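PDB 4Z85: 2-nitrobenzoate nitroreductase, which reduces the nitro group of 2-nitrobenzoate as an FMN-dependent flavoenzyme of the flavoredoxin family, probably drawing its electrons from NADH or NADPH. Local coordinates for residues V30-S35 with L78-E83; L56-V61 with M155-I160; V92-A97 with Q183-L188; P123-D128 with A138-L143. All coordinates share one frame; numbering follows the deposited sequence. Where two conformers were deposited one is given.

Interactions 1, 2 and 4 reach one antiparallel sheet that closes into a barrel, the core of the flavin reductase-like domain, with centres about 12 to 14 Å apart. Interaction 2 pairs two neighbouring strands; interaction 1 sets helix 77-84 beside strand 28-33, and interaction 4 fastens a loop to strand 137-150. Val-30 CG2 packs on Ile-59 CD1 at 3.8 Å, joining 1 to 2. Interaction 3 touches none of them, its centre about 20 to 23 Å from theirs. Along the chain, interactions 1 and 2 alternate their segments, as do 2 and 3; interaction 1 closes before 3 and 4 open, and 4 is nested inside 2 and 3. Interactions 2, 3 and 4 lie where the subunits meet.

Interaction 1: V30-S35 with L78-E83; sequences VTSLNS and LKNIIE
Asn-80 carries this contact, turning its amide to the strand end at Ser-32 and Leu-33. Its CB points toward the strand, and CG, anti to the carbonyl carbon (chi1 -65°), comes to lie against Leu-33 O. ND2 donates to Ser-32 OG over 3.1 Å, nearly straight at 160° and with the hydroxyl close to the amide plane. The same nitrogen also bonds Asn-40 OD1 on the next strand. On the other branch, Asn-80 OD1 sits 3.3 Å from Asn-34 CA, while Asn-80 CB lies 3.2 Å from Leu-33 O. An alanine here would probably leave Ser-32 OG and Asn-40 OD1 without this donor and open a gap beside residues 33 and 34. One turn along the helix, Glu-83 reaches the end of the strand through water: a single molecule donates to Glu-83 OE1 at 2.6 Å and to Leu-33 O at 2.8 Å. At the inner end the touch is apolar and looser, Val-30 CG1 to Ile-81 CD1 at 4.5 Å. The axes of helix segment 78-83 and strand segment 30-33 approach to 7.2 Å at 61°; Phe-87 of strand 86-90 packs on both Val-30 and Ile-81, and strand 137-150 meets the helix through Leu-143 and Ile-146.

Interaction 2: L56-V61 with M155-I160; sequences LFVIAV and MVFGEI
Phe-57 lays one ring face over Gly-158, its partner in a hydrogen-bonded antiparallel pair. Gly-158 CA stands 3.9 Å from the ring centroid, 23° off the normal and displaced toward the rim, a CH-pi contact. A chi1 of 60° puts CG between the backbone N and the carbonyl carbon, on the side of the neighbouring strand, and chi2 turns the ring face to Gly-158. The absence of a side chain at Gly-158 lets the ring lie this close. Ile-160 CG1 meets the ring at its edge, 3.8 Å from Phe-57 CD2. On the other face of the sheet the second aromatic is covered in its turn: Val-58 CG2 sits 3.7 Å from the centroid of the Phe-157 ring, 15° off its normal, the two side chains lying side by side. Leu-56 CD2 packs on Glu-159 CB at 3.6 Å.

Behind these contacts is the strand ladder that sets their register. Phe-57 N bonds Gly-158 O and Gly-158 N bonds Phe-57 O, both at 3.0 Å; Ile-59 and Val-156 exchange another pair, with Val-156 N to Ile-59 O at 2.8 Å. An alanine in place of Phe-57 would probably uncover Gly-158 CA and remove the ring edge against Ile-160 CG1, opening a gap between them.

Further out, Trp-139 and Cys-141 of strand 137-150 and Val-89 of strand 86-90 also pack against Phe-57. Strand 39-52 bonds the other edge of 55-62, and Met-50 of the second subunit packs on Val-58 and Met-155, so the face carrying Val-58 and Phe-157 lies at the subunit interface.

Interaction 3: V92-A97 with Q183-L188; sequences VDERIA and QPYGRL
Val-92 and Tyr-185 join the two segments by one backbone bond, Tyr-185 N to Val-92 O at 3.0 Å and 160°, with Pro-184 CA also close to that oxygen. Past this point the first segment turns into helix 94-103 and the second runs on as strand 185-187, and the Tyr-185 side chain fills the angle between them. Ala-97 CB lies over one face of the phenol, 4.0 Å from the centroid and displaced toward the rim, a CH-pi contact whose shortest approach is to Tyr-185 CE2. At the other rim, on the same side of the plane, Tyr-185 CE1 is 3.6 Å from Glu-94 N, obliquely. The hydroxyl reaches the Glu-94 side chain, with Tyr-185 OH 3.7 Å from Glu-94 CG.

Three waters bind the polar atoms of this seam. One accepts from Glu-94 N and donates to Gln-183 O, the latter at 2.7 Å. A second donates to Asp-93 OD2 and accepts from Gln-183 N, 2.8 Å from each. The third lies between Tyr-185 OH and Glu-94 OE1, its bond to the carboxylate weak. Asp-93 CB itself rests 3.4 Å from Gln-183 O.

Leu-29 of strand 28-33 packs on Val-92, while Tyr-193 and Arg-195 of the partner strand 192-195 pack on Tyr-185. Val-200 of the second subunit also touches Tyr-185, and Gly-23 of that subunit touches Pro-184. The arrangement is that of a helix N-terminus: Asp-93 is the N-cap, its OD1 accepting a weak bond from Arg-95 N, and strand 185-187 is fastened beside it at the dimer interface.

Interaction 4: P123-D128 with A138-L143; sequences PSTTID and AWECKL
Glu-140 reaches from strand 137-150 into the loop 123-128, which folds round its carboxylate. At its base, Glu-140 CB lies 3.9 Å from Ile-127 CD1, a methyl that also approaches the backbone at Cys-141 N. CG is set anti to the carbonyl carbon (chi1 -56°) and passes Ser-124, with Glu-140 CG 4.0 Å from Ser-124 CB. From there the chain is extended, bringing Glu-140 CD to 3.5 Å from Thr-125 N. Each oxygen then takes one backbone N-H on its syn side: Thr-125 N to Glu-140 OE2 and Thr-126 N to Glu-140 OE1, both 2.9 Å, with donors 33° and 28° out of the carboxylate plane. OE1 has a second donor on its anti lone pair, Thr-126 OG1, at 2.6 Å. A water linking OE2 to Ser-124 OG donates to Glu-140 OE2 at 2.7 Å; that hydroxyl also bonds Val-129 O. His-3 of the second subunit adds a weak bond to OE2. So many donors would probably favour the charged carboxylate. A buried strand glutamate, bound by two successive backbone N-H groups and a threonine hydroxyl, thus ties the loop before strand 131-132 to the barrel wall of the flavin reductase-like domain.

Interaction 1: V30-S35 with L78-E83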
loop_
_atom_site.group_PDB
_atom_site.type_symbol
_atom_site.label_atom_id
_atom_site.label_comp_id
_atom_site.label_asym_id
_atom_site.label_seq_id
_atom_site.Cartn_x
_atom_site.Cartn_y
_atom_site.Cartn_z
ATOM N N VAL A 30 -2.986 -8.721 -10.998
ATOM C CA VAL A 30 -4.402 -8.935 -11.286
ATOM C C VAL A 30 -4.571 -9.795 -12.523
ATOM O O VAL A 30 -4.075 -9.435 -13.601
ATOM C CB VAL A 30 -5.122 -7.592 -11.469
ATOM C CG1 VAL A 30 -6.598 -7.794 -11.828
ATOM C CG2 VAL A 30 -4.999 -6.753 -10.187
ATOM N N THR A 31 -5.257 -10.925 -12.360
ATOM C CA THR A 31 -5.739 -11.678 -13.515
ATOM C C THR A 31 -7.221 -11.375 -13.737
ATOM O O THR A 31 -8.006 -11.250 -12.780
ATOM C CB THR A 31 -5.519 -13.206 -13.372
ATOM O OG1 THR A 31 -5.902 -13.659 -12.069
ATOM C CG2 THR A 31 -4.054 -13.561 -13.622
ATOM N N SER A 32 -7.581 -11.224 -15.010
ATOM C CA SER A 32 -8.948 -10.888 -15.391
ATOM C C SER A 32 -9.266 -11.573 -16.721
ATOM O O SER A 32 -8.358 -12.042 -17.396
ATOM C CB SER A 32 -9.126 -9.369 -15.486
ATOM O OG SER A 32 -8.186 -8.773 -16.364
ATOM N N LEU A 33 -10.546 -11.650 -17.082
ATOM C CA LEU A 33 -10.946 -12.268 -18.353
ATOM C C LEU A 33 -11.625 -11.277 -19.293
ATOM O O LEU A 33 -12.465 -10.488 -18.863
ATOM C CB LEU A 33 -11.888 -13.444 -18.098
ATOM C CG LEU A 33 -11.344 -14.656 -17.355
ATOM C CD1 LEU A 33 -12.472 -15.638 -17.078
ATOM C CD2 LEU A 33 -10.246 -15.312 -18.174
ATOM N N ASN A 34 -11.276 -11.318 -20.578
ATOM C CA ASN A 34 -11.958 -10.467 -21.553
ATOM C C ASN A 34 -13.207 -11.149 -22.123
ATOM O O ASN A 34 -13.624 -12.203 -21.635
ATOM C CB ASN A 34 -11.013 -10.050 -22.690
ATOM C CG ASN A 34 -10.602 -11.210 -23.593
ATOM O OD1 ASN A 34 -11.033 -12.348 -23.425
ATOM N ND2 ASN A 34 -9.767 -10.906 -24.575
ATOM N N SER A 35 -13.790 -10.540 -23.156
ATOM C CA SER A 35 -15.022 -11.030 -23.780
ATOM C C SER A 35 -14.913 -12.463 -24.280
ATOM O O SER A 35 -15.895 -13.200 -24.298
ATOM C CB SER A 35 -15.417 -10.138 -24.958
ATOM O OG SER A 35 -15.566 -8.791 -24.560
ATOM N N LEU A 78 -9.193 -2.914 -16.642
ATOM C CA LEU A 78 -10.384 -2.184 -16.225
ATOM C C LEU A 78 -11.633 -2.658 -16.966
ATOM O O LEU A 78 -12.667 -2.886 -16.351
ATOM C CB LEU A 78 -10.189 -0.682 -16.431
ATOM C CG LEU A 78 -11.241 0.231 -15.806
ATOM C CD1 LEU A 78 -11.389 -0.071 -14.319
ATOM C CD2 LEU A 78 -10.886 1.698 -16.020
ATOM N N LYS A 79 -11.536 -2.813 -18.282
ATOM C CA LYS A 79 -12.685 -3.264 -19.064
ATOM C C LYS A 79 -13.100 -4.688 -18.686
ATOM O O LYS A 79 -14.290 -4.987 -18.572
ATOM C CB LYS A 79 -12.372 -3.174 -20.563
ATOM C CG LYS A 79 -13.538 -3.544 -21.473
ATOM C CD LYS A 79 -13.203 -3.242 -22.931
ATOM C CE LYS A 79 -14.397 -3.461 -23.837
ATOM N NZ LYS A 79 -14.069 -3.122 -25.247
ATOM N N ASN A 80 -12.120 -5.563 -18.472
ATOM C CA ASN A 80 -12.395 -6.935 -18.050
ATOM C C ASN A 80 -13.115 -6.983 -16.699
ATOM O O ASN A 80 -14.045 -7.775 -16.487
ATOM C CB ASN A 80 -11.098 -7.739 -17.953
ATOM C CG ASN A 80 -10.410 -7.929 -19.297
ATOM O OD1 ASN A 80 -10.929 -7.536 -20.344
ATOM N ND2 ASN A 80 -9.221 -8.537 -19.265
ATOM N N ILE A 81 -12.671 -6.122 -15.783
ATOM C CA ILE A 81 -13.282 -6.063 -14.462
ATOM C C ILE A 81 -14.705 -5.496 -14.545
ATOM O O ILE A 81 -15.622 -5.996 -13.890
ATOM C CB ILE A 81 -12.427 -5.215 -13.486
ATOM C CG1 ILE A 81 -11.171 -5.993 -13.090
ATOM C CG2 ILE A 81 -13.250 -4.820 -12.254
ATOM C CD1 ILE A 81 -10.176 -5.180 -12.251
ATOM N N ILE A 82 -14.881 -4.457 -15.351
ATOM C CA ILE A 82 -16.197 -3.848 -15.551
ATOM C C ILE A 82 -17.184 -4.855 -16.122
ATOM O O ILE A 82 -18.316 -4.979 -15.641
ATOM C CB ILE A 82 -16.114 -2.632 -16.485
ATOM C CG1 ILE A 82 -15.426 -1.474 -15.771
ATOM C CG2 ILE A 82 -17.502 -2.210 -16.955
ATOM C CD1 ILE A 82 -15.139 -0.285 -16.656
ATOM N N GLU A 83 -16.734 -5.601 -17.122
ATOM C CA GLU A 83 -17.589 -6.561 -17.806
ATOM C C GLU A 83 -17.926 -7.769 -16.942
ATOM O O GLU A 83 -19.082 -8.189 -16.896
ATOM C CB GLU A 83 -16.931 -7.021 -19.108
ATOM C CG GLU A 83 -16.823 -5.923 -20.161
ATOM C CD GLU A 83 -16.065 -6.359 -21.408
ATOM O OE1 GLU A 83 -15.332 -7.375 -21.355
ATOM O OE2 GLU A 83 -16.206 -5.678 -22.448
HETATM O O HOH W 1 -12.507 -10.134 -15.238
HETATM O O HOH W 2 -14.838 -9.623 -20.046
#

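Interaction 2: L56-V61 with M155-I160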
loop_
_atom_site.group_PDB
_atom_site.type_symbol
_atom_site.label_atom_id
_atom_site.label_comp_id
_atom_site.label_asym_id
_atom_site.label_seq_id
_atom_site.Cartn_x
_atom_site.Cartn_y
_atom_site.Cartn_z
ATOM N N LEU A 56 -12.636 -5.060 1.863
ATOM C CA LEU A 56 -12.452 -4.280 0.645
ATOM C C LEU A 56 -10.998 -3.854 0.498
ATOM O O LEU A 56 -10.298 -3.646 1.506
ATOM C CB LEU A 56 -13.309 -3.019 0.645
ATOM C CG LEU A 56 -14.834 -3.162 0.718
ATOM C CD1 LEU A 56 -15.477 -1.797 0.458
ATOM C CD2 LEU A 56 -15.333 -4.183 -0.273
ATOM N N PHE A 57 -10.598 -3.698 -0.765
ATOM C CA PHE A 57 -9.285 -3.139 -1.103
ATOM C C PHE A 57 -9.431 -2.183 -2.286
ATOM O O PHE A 57 -10.462 -2.166 -2.962
ATOM C CB PHE A 57 -8.275 -4.247 -1.449
ATOM C CG PHE A 57 -8.698 -5.081 -2.613
ATOM C CD1 PHE A 57 -8.364 -4.709 -3.914
ATOM C CD2 PHE A 57 -9.469 -6.219 -2.416
ATOM C CE1 PHE A 57 -8.783 -5.465 -5.002
ATOM C CE2 PHE A 57 -9.905 -6.984 -3.503
ATOM C CZ PHE A 57 -9.553 -6.610 -4.795
ATOM N N VAL A 58 -8.379 -1.413 -2.560
ATOM C CA VAL A 58 -8.402 -0.487 -3.698
ATOM C C VAL A 58 -7.145 -0.679 -4.547
ATOM O O VAL A 58 -6.065 -0.937 -4.022
ATOM C CB VAL A 58 -8.545 0.999 -3.226
ATOM C CG1 VAL A 58 -7.320 1.487 -2.421
ATOM C CG2 VAL A 58 -8.828 1.923 -4.410
ATOM N N ILE A 59 -7.319 -0.615 -5.868
ATOM C CA ILE A 59 -6.196 -0.583 -6.814
ATOM C C ILE A 59 -6.402 0.591 -7.752
ATOM O O ILE A 59 -7.469 0.710 -8.337
ATOM C CB ILE A 59 -6.105 -1.862 -7.653
ATOM C CG1 ILE A 59 -5.992 -3.092 -6.747
ATOM C CG2 ILE A 59 -4.922 -1.776 -8.604
ATOM C CD1 ILE A 59 -6.138 -4.404 -7.477
ATOM N N ALA A 60 -5.406 1.455 -7.907
ATOM C CA ALA A 60 -5.531 2.532 -8.892
ATOM C C ALA A 60 -5.001 2.022 -10.235
ATOM O O ALA A 60 -3.903 1.483 -10.294
ATOM C CB ALA A 60 -4.781 3.787 -8.429
ATOM N N VAL A 61 -5.799 2.165 -11.296
ATOM C CA VAL A 61 -5.509 1.560 -12.592
ATOM C C VAL A 61 -5.624 2.605 -13.704
ATOM O O VAL A 61 -6.497 3.461 -13.667
ATOM C CB VAL A 61 -6.477 0.384 -12.880
ATOM C CG1 VAL A 61 -6.170 -0.256 -14.212
ATOM C CG2 VAL A 61 -6.411 -0.659 -11.758
ATOM N N MET A 155 -10.058 4.276 -9.778
ATOM C CA MET A 155 -9.828 3.515 -8.558
ATOM C C MET A 155 -10.810 2.349 -8.496
ATOM O O MET A 155 -12.026 2.547 -8.430
ATOM C CB MET A 155 -9.967 4.417 -7.340
ATOM C CG MET A 155 -8.818 5.426 -7.221
ATOM S SD MET A 155 -9.013 6.599 -5.878
ATOM C CE MET A 155 -10.421 7.526 -6.494
ATOM N N VAL A 156 -10.270 1.140 -8.545
ATOM C CA VAL A 156 -11.068 -0.070 -8.502
ATOM C C VAL A 156 -11.162 -0.532 -7.056
ATOM O O VAL A 156 -10.144 -0.811 -6.440
ATOM C CB VAL A 156 -10.455 -1.187 -9.348
ATOM C CG1 VAL A 156 -11.294 -2.479 -9.217
ATOM C CG2 VAL A 156 -10.321 -0.736 -10.808
ATOM N N PHE A 157 -12.383 -0.586 -6.520
ATOM C CA PHE A 157 -12.606 -1.122 -5.187
ATOM C C PHE A 157 -13.143 -2.529 -5.329
ATOM O O PHE A 157 -14.195 -2.749 -5.951
ATOM C CB PHE A 157 -13.568 -0.247 -4.381
ATOM C CG PHE A 157 -12.997 1.089 -4.028
ATOM C CD1 PHE A 157 -13.036 2.136 -4.941
ATOM C CD2 PHE A 157 -12.402 1.307 -2.784
ATOM C CE1 PHE A 157 -12.504 3.369 -4.613
ATOM C CE2 PHE A 157 -11.863 2.544 -2.457
ATOM C CZ PHE A 157 -11.918 3.577 -3.378
ATOM N N GLY A 158 -12.392 -3.480 -4.779
ATOM C CA GLY A 158 -12.740 -4.878 -4.913
ATOM C C GLY A 158 -13.129 -5.430 -3.558
ATOM O O GLY A 158 -12.643 -4.950 -2.534
ATOM N N GLU A 159 -13.994 -6.445 -3.565
ATOM C CA GLU A 159 -14.351 -7.155 -2.340
ATOM C C GLU A 159 -13.787 -8.562 -2.399
ATOM O O GLU A 159 -13.957 -9.270 -3.395
ATOM C CB GLU A 159 -15.872 -7.198 -2.148
ATOM C CG GLU A 159 -16.291 -8.034 -0.938
ATOM C CD GLU A 159 -17.778 -8.010 -0.711
ATOM O OE1 GLU A 159 -18.474 -7.293 -1.463
ATOM O OE2 GLU A 159 -18.243 -8.714 0.215
ATOM N N ILE A 160 -13.072 -8.950 -1.354
ATOM C CA ILE A 160 -12.531 -10.292 -1.276
ATOM C C ILE A 160 -13.641 -11.265 -0.900
ATOM O O ILE A 160 -14.236 -11.138 0.162
ATOM C CB ILE A 160 -11.413 -10.388 -0.235
ATOM C CG1 ILE A 160 -10.349 -9.328 -0.509
ATOM C CG2 ILE A 160 -10.803 -11.786 -0.240
ATOM C CD1 ILE A 160 -9.397 -9.121 0.648
#

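Interaction 3: V92-A97 with Q183-L188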
loop_
_atom_site.group_PDB
_atom_site.type_symbol
_atom_site.label_atom_id
_atom_site.label_comp_id
_atom_site.label_asym_id
_atom_site.label_seq_id
_atom_site.Cartn_x
_atom_site.Cartn_y
_atom_site.Cartn_z
ATOM N N VAL A 92 2.599 -11.758 -4.776
ATOM C CA VAL A 92 3.833 -11.926 -5.532
ATOM C C VAL A 92 4.997 -12.279 -4.624
ATOM O O VAL A 92 5.363 -11.489 -3.761
ATOM C CB VAL A 92 4.189 -10.639 -6.320
ATOM C CG1 VAL A 92 5.517 -10.823 -7.075
ATOM C CG2 VAL A 92 3.048 -10.236 -7.267
ATOM N N ASP A 93 5.568 -13.470 -4.809
ATOM C CA ASP A 93 6.820 -13.809 -4.145
ATOM C C ASP A 93 7.850 -14.269 -5.180
ATOM O O ASP A 93 7.653 -14.093 -6.375
ATOM C CB ASP A 93 6.606 -14.862 -3.053
ATOM C CG ASP A 93 6.230 -16.244 -3.591
ATOM O OD1 ASP A 93 6.009 -16.409 -4.803
ATOM O OD2 ASP A 93 6.150 -17.172 -2.758
ATOM N N GLU A 94 8.961 -14.819 -4.704
ATOM C CA GLU A 94 10.078 -15.167 -5.572
ATOM C C GLU A 94 9.667 -16.020 -6.776
ATOM O O GLU A 94 10.157 -15.813 -7.895
ATOM C CB GLU A 94 11.141 -15.902 -4.751
ATOM C CG GLU A 94 12.444 -16.081 -5.475
ATOM C CD GLU A 94 13.406 -16.979 -4.721
ATOM O OE1 GLU A 94 13.385 -16.954 -3.473
ATOM O OE2 GLU A 94 14.174 -17.720 -5.379
ATOM N N ARG A 95 8.755 -16.958 -6.543
ATOM C CA ARG A 95 8.367 -17.931 -7.568
ATOM C C ARG A 95 7.751 -17.294 -8.815
ATOM O O ARG A 95 7.852 -17.845 -9.918
ATOM C CB ARG A 95 7.392 -18.948 -6.976
ATOM C CG ARG A 95 7.023 -20.092 -7.910
ATOM C CD ARG A 95 6.188 -21.141 -7.195
ATOM N NE ARG A 95 6.964 -21.872 -6.198
ATOM C CZ ARG A 95 6.852 -21.696 -4.886
ATOM N NH1 ARG A 95 5.989 -20.813 -4.409
ATOM N NH2 ARG A 95 7.602 -22.401 -4.051
ATOM N N ILE A 96 7.104 -16.144 -8.655
ATOM C CA ILE A 96 6.485 -15.503 -9.806
ATOM C C ILE A 96 6.960 -14.083 -10.079
ATOM O O ILE A 96 6.422 -13.428 -10.954
ATOM C CB ILE A 96 4.951 -15.485 -9.678
ATOM C CG1 ILE A 96 4.503 -14.630 -8.486
ATOM C CG2 ILE A 96 4.414 -16.905 -9.542
ATOM C CD1 ILE A 96 2.999 -14.342 -8.501
ATOM N N ALA A 97 7.983 -13.620 -9.367
ATOM C CA ALA A 97 8.408 -12.223 -9.485
ATOM C C ALA A 97 8.829 -11.819 -10.905
ATOM O O ALA A 97 8.419 -10.766 -11.420
ATOM C CB ALA A 97 9.548 -11.951 -8.507
ATOM N N GLN A 183 6.761 -14.675 1.908
ATOM C CA GLN A 183 7.800 -13.676 1.670
ATOM C C GLN A 183 7.535 -12.898 0.398
ATOM O O GLN A 183 8.228 -13.052 -0.608
ATOM C CB GLN A 183 9.183 -14.338 1.621
ATOM C CG GLN A 183 9.575 -14.967 2.946
ATOM C CD GLN A 183 11.036 -15.397 2.958
ATOM O OE1 GLN A 183 11.610 -15.684 1.912
ATOM N NE2 GLN A 183 11.642 -15.426 4.139
ATOM N N PRO A 184 6.536 -12.014 0.453
ATOM C CA PRO A 184 6.230 -11.227 -0.743
ATOM C C PRO A 184 7.318 -10.207 -1.084
ATOM O O PRO A 184 8.099 -9.802 -0.219
ATOM C CB PRO A 184 4.921 -10.521 -0.369
ATOM C CG PRO A 184 4.983 -10.397 1.130
ATOM C CD PRO A 184 5.671 -11.671 1.593
ATOM N N TYR A 185 7.357 -9.816 -2.355
ATOM C CA TYR A 185 8.188 -8.711 -2.841
ATOM C C TYR A 185 7.447 -7.391 -2.678
ATOM O O TYR A 185 6.286 -7.301 -3.058
ATOM C CB TYR A 185 8.510 -8.874 -4.327
ATOM C CG TYR A 185 9.650 -9.806 -4.636
ATOM C CD1 TYR A 185 9.861 -10.950 -3.878
ATOM C CD2 TYR A 185 10.502 -9.544 -5.700
ATOM C CE1 TYR A 185 10.913 -11.812 -4.170
ATOM C CE2 TYR A 185 11.552 -10.391 -5.991
ATOM C CZ TYR A 185 11.750 -11.516 -5.225
ATOM O OH TYR A 185 12.796 -12.359 -5.526
ATOM N N GLY A 186 8.119 -6.367 -2.171
ATOM C CA GLY A 186 7.539 -5.033 -2.163
ATOM C C GLY A 186 8.142 -4.172 -3.255
ATOM O O GLY A 186 9.297 -4.355 -3.617
ATOM N N ARG A 187 7.366 -3.236 -3.794
ATOM C CA ARG A 187 7.892 -2.325 -4.812
ATOM C C ARG A 187 8.467 -1.075 -4.174
ATOM O O ARG A 187 7.843 -0.476 -3.294
ATOM C CB ARG A 187 6.790 -1.929 -5.796
ATOM C CG ARG A 187 7.215 -0.958 -6.879
ATOM C CD ARG A 187 8.177 -1.605 -7.846
ATOM N NE ARG A 187 8.616 -0.647 -8.856
ATOM C CZ ARG A 187 7.901 -0.304 -9.923
ATOM N NH1 ARG A 187 6.690 -0.829 -10.132
ATOM N NH2 ARG A 187 8.397 0.564 -10.789
ATOM N N LEU A 188 9.640 -0.667 -4.655
ATOM C CA LEU A 188 10.256 0.597 -4.264
ATOM C C LEU A 188 10.305 1.528 -5.480
ATOM O O LEU A 188 9.808 1.187 -6.557
ATOM C CB LEU A 188 11.670 0.369 -3.711
ATOM C CG LEU A 188 11.761 -0.449 -2.425
ATOM C CD1 LEU A 188 13.216 -0.810 -2.155
ATOM C CD2 LEU A 188 11.178 0.356 -1.271
HETATM O O HOH W 3 6.482 -16.708 -0.006
HETATM O O HOH W 4 9.887 -14.751 -1.850
HETATM O O HOH W 5 14.124 -14.103 -3.282
#

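Interaction 4: P123-D128 with A138-L143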
loop_
_atom_site.group_PDB
_atom_site.type_symbol
_atom_site.label_atom_id
_atom_site.label_comp_id
_atom_site.label_asym_id
_atom_site.label_seq_id
_atom_site.Cartn_x
_atom_site.Cartn_y
_atom_site.Cartn_z
ATOM N N PRO A 123 -8.211 -22.778 -12.071
ATOM C CA PRO A 123 -9.557 -22.242 -11.833
ATOM C C PRO A 123 -9.777 -21.741 -10.397
ATOM O O PRO A 123 -9.188 -22.273 -9.446
ATOM C CB PRO A 123 -10.464 -23.442 -12.127
ATOM C CG PRO A 123 -9.687 -24.266 -13.090
ATOM C CD PRO A 123 -8.246 -24.113 -12.698
ATOM N N SER A 124 -10.614 -20.716 -10.254
ATOM C CA SER A 124 -11.037 -20.246 -8.940
ATOM C C SER A 124 -12.298 -20.966 -8.482
ATOM O O SER A 124 -13.051 -21.491 -9.300
ATOM C CB SER A 124 -11.280 -18.734 -8.947
ATOM O OG SER A 124 -10.075 -18.020 -9.145
ATOM N N THR A 125 -12.530 -20.965 -7.171
ATOM C CA THR A 125 -13.666 -21.666 -6.570
ATOM C C THR A 125 -14.964 -20.859 -6.604
ATOM O O THR A 125 -16.020 -21.380 -6.976
ATOM C CB THR A 125 -13.351 -22.046 -5.109
ATOM O OG1 THR A 125 -12.259 -22.972 -5.088
ATOM C CG2 THR A 125 -14.551 -22.684 -4.442
ATOM N N THR A 126 -14.888 -19.586 -6.227
ATOM C CA THR A 126 -16.083 -18.762 -6.092
ATOM C C THR A 126 -16.378 -17.880 -7.297
ATOM O O THR A 126 -17.427 -17.232 -7.356
ATOM C CB THR A 126 -15.982 -17.846 -4.871
ATOM O OG1 THR A 126 -14.887 -16.938 -5.060
ATOM C CG2 THR A 126 -15.762 -18.663 -3.607
ATOM N N ILE A 127 -15.447 -17.817 -8.241
ATOM C CA ILE A 127 -15.615 -16.947 -9.395
ATOM C C ILE A 127 -15.052 -17.615 -10.640
ATOM O O ILE A 127 -14.435 -18.674 -10.557
ATOM C CB ILE A 127 -14.918 -15.568 -9.204
ATOM C CG1 ILE A 127 -13.438 -15.761 -8.862
ATOM C CG2 ILE A 127 -15.606 -14.740 -8.130
ATOM C CD1 ILE A 127 -12.667 -14.461 -8.814
ATOM N N ASP A 128 -15.251 -16.982 -11.788
ATOM C CA ASP A 128 -14.857 -17.570 -13.066
ATOM C C ASP A 128 -13.414 -17.269 -13.452
ATOM O O ASP A 128 -12.779 -18.049 -14.163
ATOM C CB ASP A 128 -15.790 -17.083 -14.173
ATOM C CG ASP A 128 -17.214 -17.582 -13.994
ATOM O OD1 ASP A 128 -17.389 -18.728 -13.519
ATOM O OD2 ASP A 128 -18.151 -16.822 -14.317
ATOM N N ALA A 138 -3.753 -15.985 -3.311
ATOM C CA ALA A 138 -4.597 -15.266 -4.256
ATOM C C ALA A 138 -5.915 -14.889 -3.611
ATOM O O ALA A 138 -6.461 -15.632 -2.811
ATOM C CB ALA A 138 -4.835 -16.102 -5.515
ATOM N N TRP A 139 -6.411 -13.702 -3.920
ATOM C CA TRP A 139 -7.731 -13.273 -3.494
ATOM C C TRP A 139 -8.696 -13.446 -4.662
ATOM O O TRP A 139 -8.467 -12.918 -5.751
ATOM C CB TRP A 139 -7.733 -11.803 -3.058
ATOM C CG TRP A 139 -6.961 -11.456 -1.830
ATOM C CD1 TRP A 139 -6.389 -12.313 -0.929
ATOM C CD2 TRP A 139 -6.684 -10.133 -1.359
ATOM N NE1 TRP A 139 -5.781 -11.598 0.079
ATOM C CE2 TRP A 139 -5.955 -10.258 -0.161
ATOM C CE3 TRP A 139 -6.982 -8.846 -1.842
ATOM C CZ2 TRP A 139 -5.505 -9.148 0.558
ATOM C CZ3 TRP A 139 -6.542 -7.755 -1.129
ATOM C CH2 TRP A 139 -5.812 -7.906 0.059
ATOM N N GLU A 140 -9.764 -14.207 -4.439
ATOM C CA GLU A 140 -10.886 -14.264 -5.361
ATOM C C GLU A 140 -11.814 -13.101 -5.028
ATOM O O GLU A 140 -12.349 -13.018 -3.900
ATOM C CB GLU A 140 -11.615 -15.617 -5.250
ATOM C CG GLU A 140 -10.678 -16.814 -5.485
ATOM C CD GLU A 140 -11.398 -18.159 -5.472
ATOM O OE1 GLU A 140 -12.615 -18.182 -5.191
ATOM O OE2 GLU A 140 -10.734 -19.187 -5.743
ATOM N N CYS A 141 -11.975 -12.212 -6.015
ATOM C CA CYS A 141 -12.619 -10.921 -5.805
ATOM C C CYS A 141 -13.786 -10.632 -6.722
ATOM O O CYS A 141 -13.819 -11.048 -7.890
ATOM C CB CYS A 141 -11.608 -9.791 -5.983
ATOM S SG CYS A 141 -10.101 -9.985 -5.025
ATOM N N LYS A 142 -14.728 -9.877 -6.168
ATOM C CA LYS A 142 -15.803 -9.287 -6.935
ATOM C C LYS A 142 -15.659 -7.780 -6.915
ATOM O O LYS A 142 -15.127 -7.202 -5.965
ATOM C CB LYS A 142 -17.162 -9.714 -6.378
ATOM C CG LYS A 142 -17.404 -11.208 -6.545
ATOM C CD LYS A 142 -18.749 -11.625 -5.951
ATOM C CE LYS A 142 -19.159 -13.025 -6.398
ATOM N NZ LYS A 142 -20.485 -13.423 -5.806
ATOM N N LEU A 143 -16.127 -7.148 -7.977
ATOM C CA LEU A 143 -16.099 -5.702 -8.062
ATOM C C LEU A 143 -17.060 -5.099 -7.061
ATOM O O LEU A 143 -18.238 -5.441 -7.042
ATOM C CB LEU A 143 -16.457 -5.233 -9.476
ATOM C CG LEU A 143 -16.439 -3.715 -9.654
ATOM C CD1 LEU A 143 -15.005 -3.178 -9.461
ATOM C CD2 LEU A 143 -17.006 -3.290 -11.000
HETATM O O HOH W 6 -8.348 -18.813 -7.058
#